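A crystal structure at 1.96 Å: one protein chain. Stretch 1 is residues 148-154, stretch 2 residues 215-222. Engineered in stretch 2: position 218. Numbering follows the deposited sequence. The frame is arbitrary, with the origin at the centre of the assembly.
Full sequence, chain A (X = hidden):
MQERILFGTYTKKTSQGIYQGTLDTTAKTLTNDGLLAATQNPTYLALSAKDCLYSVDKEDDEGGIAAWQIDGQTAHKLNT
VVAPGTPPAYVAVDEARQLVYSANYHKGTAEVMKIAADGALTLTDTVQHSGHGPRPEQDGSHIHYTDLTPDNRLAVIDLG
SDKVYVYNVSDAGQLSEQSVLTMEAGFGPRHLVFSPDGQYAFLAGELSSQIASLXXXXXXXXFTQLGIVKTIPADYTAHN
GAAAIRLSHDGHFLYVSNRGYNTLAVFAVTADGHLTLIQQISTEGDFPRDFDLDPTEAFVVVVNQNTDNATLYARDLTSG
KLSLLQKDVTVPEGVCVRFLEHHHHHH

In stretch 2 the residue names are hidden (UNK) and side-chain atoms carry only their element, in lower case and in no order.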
# COMPACT_ATOMS: atom_id res chain seq x y z
N LEU A 148 0.70 6.75 9.04
CA LEU A 148 0.49 8.05 9.67
C LEU A 148 -0.53 9.01 9.07
O LEU A 148 -0.70 9.08 7.85
CB LEU A 148 1.84 8.78 9.77
CG LEU A 148 2.92 8.08 10.60
CD1 LEU A 148 4.26 8.76 10.38
CD2 LEU A 148 2.54 8.11 12.08
N THR A 149 -1.19 9.76 9.94
CA THR A 149 -2.17 10.76 9.53
C THR A 149 -1.41 12.08 9.44
O THR A 149 -0.26 12.16 9.87
CB THR A 149 -3.30 10.94 10.58
OG1 THR A 149 -2.73 11.39 11.82
CG2 THR A 149 -4.03 9.62 10.82
N PRO A 150 -2.04 13.13 8.90
CA PRO A 150 -1.37 14.43 8.77
C PRO A 150 -0.80 14.97 10.08
O PRO A 150 0.24 15.63 10.08
CB PRO A 150 -2.48 15.33 8.21
CG PRO A 150 -3.27 14.37 7.37
CD PRO A 150 -3.38 13.17 8.29
N ASP A 151 -1.47 14.68 11.20
CA ASP A 151 -1.01 15.15 12.50
C ASP A 151 -0.27 14.06 13.28
O ASP A 151 -0.17 14.10 14.51
CB ASP A 151 -2.18 15.71 13.31
CG ASP A 151 -3.28 14.69 13.55
OD1 ASP A 151 -3.41 13.74 12.75
OD2 ASP A 151 -4.03 14.86 14.54
N ASN A 152 0.25 13.09 12.54
CA ASN A 152 1.04 11.99 13.07
C ASN A 152 0.40 10.99 14.02
O ASN A 152 1.07 10.43 14.89
CB ASN A 152 2.33 12.56 13.67
CG ASN A 152 3.22 13.17 12.61
OD1 ASN A 152 3.74 12.46 11.74
ND2 ASN A 152 3.39 14.48 12.65
N ARG A 153 -0.90 10.78 13.86
CA ARG A 153 -1.58 9.76 14.65
C ARG A 153 -1.48 8.58 13.68
O ARG A 153 -0.94 8.74 12.58
CB ARG A 153 -3.04 10.15 14.89
CG ARG A 153 -3.23 11.44 15.70
CD ARG A 153 -4.71 11.71 15.92
NE ARG A 153 -5.00 13.10 16.27
CZ ARG A 153 -5.24 13.54 17.50
NH1 ARG A 153 -5.23 12.71 18.53
NH2 ARG A 153 -5.53 14.83 17.69
N LEU A 154 -1.98 7.40 14.06
CA LEU A 154 -1.87 6.25 13.17
C LEU A 154 -3.24 5.74 12.73
O LEU A 154 -4.08 5.39 13.55
CB LEU A 154 -1.12 5.10 13.86
CG LEU A 154 -0.77 3.90 12.97
CD1 LEU A 154 0.45 4.25 12.12
CD2 LEU A 154 -0.46 2.66 13.83
N UNK A 215 -13.56 13.37 5.39
CA UNK A 215 -13.04 14.64 5.87
C UNK A 215 -12.34 14.28 7.18
O UNK A 215 -12.92 13.59 8.02
c UNK A 215 -13.00 17.83 5.66
c UNK A 215 -13.70 16.97 6.71
c UNK A 215 -14.17 15.64 6.14
c UNK A 215 -12.39 19.09 6.27
n UNK A 215 -11.25 18.75 7.17
N UNK A 216 -11.10 14.73 7.35
CA UNK A 216 -10.36 14.44 8.58
C UNK A 216 -10.16 15.73 9.38
O UNK A 216 -9.83 16.77 8.81
c UNK A 216 -8.15 13.50 9.45
c UNK A 216 -7.72 12.12 11.40
c UNK A 216 -9.00 13.84 8.24
o UNK A 216 -5.79 12.53 12.76
c UNK A 216 -7.00 14.23 9.74
c UNK A 216 -6.21 13.91 10.85
c UNK A 216 -8.50 12.44 10.29
c UNK A 216 -6.57 12.85 11.67
N UNK A 217 -10.36 15.65 10.69
CA UNK A 217 -10.18 16.80 11.56
C UNK A 217 -9.05 16.52 12.55
O UNK A 217 -9.15 15.62 13.38
c UNK A 217 -11.48 17.09 12.33
o UNK A 217 -12.42 18.74 13.77
c UNK A 217 -11.41 18.38 13.14
o UNK A 217 -10.34 19.03 13.15
N UNK A 218 -7.96 17.28 12.45
CA UNK A 218 -6.84 17.07 13.34
C UNK A 218 -7.19 17.33 14.80
O UNK A 218 -6.59 16.75 15.70
c UNK A 218 -5.64 17.95 12.95
o UNK A 218 -6.03 19.33 12.98
c UNK A 218 -5.16 17.59 11.55
N UNK A 219 -8.17 18.19 15.04
CA UNK A 219 -8.57 18.51 16.41
C UNK A 219 -9.23 17.32 17.11
O UNK A 219 -9.04 17.12 18.32
o UNK A 219 -10.88 22.33 16.10
c UNK A 219 -9.67 22.24 16.32
c UNK A 219 -9.52 19.71 16.44
n UNK A 219 -8.98 23.21 16.92
c UNK A 219 -8.89 21.00 15.92
N UNK A 220 -9.99 16.52 16.37
CA UNK A 220 -10.66 15.36 16.95
C UNK A 220 -9.97 14.05 16.58
O UNK A 220 -10.22 13.02 17.20
c UNK A 220 -12.12 15.23 16.47
o UNK A 220 -12.14 15.03 15.05
c UNK A 220 -12.92 16.49 16.82
N UNK A 221 -9.09 14.10 15.59
CA UNK A 221 -8.42 12.88 15.16
C UNK A 221 -9.46 11.90 14.64
O UNK A 221 -9.30 10.69 14.77
N UNK A 222 -10.53 12.44 14.06
CA UNK A 222 -11.62 11.61 13.54
C UNK A 222 -12.04 11.97 12.12
O UNK A 222 -11.67 13.01 11.59
c UNK A 222 -12.82 11.69 14.48

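Position 215 carries four carbons in a row ending in a nitrogen. The side chain does not reach stretch 1. This is Lys215. Its NZ makes a weak hydrogen bond to the O of position 216, 2.9 Å away.

Position 216 has one carbon, then a ring of six carbons bearing one oxygen. CA-to-CB points toward stretch 1, and the oxygen borne by the ring lies 2.7 Å from Asp151 OD1. A phenol ring is unmistakable: Tyr216. Its OH donates a hydrogen bond to Asp151 OD1, which lies near the ring plane, at the edge. Pro150 CD packs 3.9 Å from Tyr216 CE2, and Arg153 CD is 3.4 Å from Tyr216 OH.

Position 217 has two carbons, the second carrying two oxygens, and its CA-to-CB bond points away from stretch 1. The carboxylate is that of Asp217. Its OD1 accepts a hydrogen bond from the backbone N of position 219, at 3.0 Å.

Position 218 has one carbon carrying an oxygen and a carbon. Its CB lies 3.8 Å from Asp151 OD2. The branch fits Thr218, an engineered residue that replaces the natural alanine. CA-to-CB runs sideways, and the backbone makes the hydrogen bond here: Arg153 NH2 donates to Thr218 O at 3.0 Å.

Position 219 has three carbons, the third carrying one oxygen and one nitrogen. The side chain is exposed, and its CA-to-CB bond points away from stretch 1. With the amide assigned, it is Gln219.

Position 220 again has one carbon carrying an oxygen and a carbon, and its CA-to-CB bond points away from stretch 1. This is Thr220. Its OG1 accepts a weak hydrogen bond from the N of position 222, at 3.2 Å.

Position 221 has no side-chain atoms, so it is Gly221. Its phi of 63° favours glycine. Gly221 CA lies over one face of the Arg153 guanidinium, 3.6 Å from Arg153 NE. An ideal CB would come within 2.7 Å of that NE, a clash.

Position 222 has a single side-chain carbon, and its CA-to-CB bond points away from stretch 1. It is Ala222. Its O accepts a hydrogen bond from Asp217 N at 3.1 Å.

The contact centres on a polar cluster. Asp151 lies within a type I turn from Thr149 to Asn152, and a salt bridge joins Arg153 NE to Asp151 OD2 at 2.7 Å. Thr149 OG1 donates to Asp151 OD1 at 2.6 Å. The same OD1 receives the Tyr216 hydroxyl, while the arginine reaches the carbonyl of Thr218. The bare backbone of Gly221 leaves room for the guanidinium.

Stretch 2 215-222: KYDTQTGA
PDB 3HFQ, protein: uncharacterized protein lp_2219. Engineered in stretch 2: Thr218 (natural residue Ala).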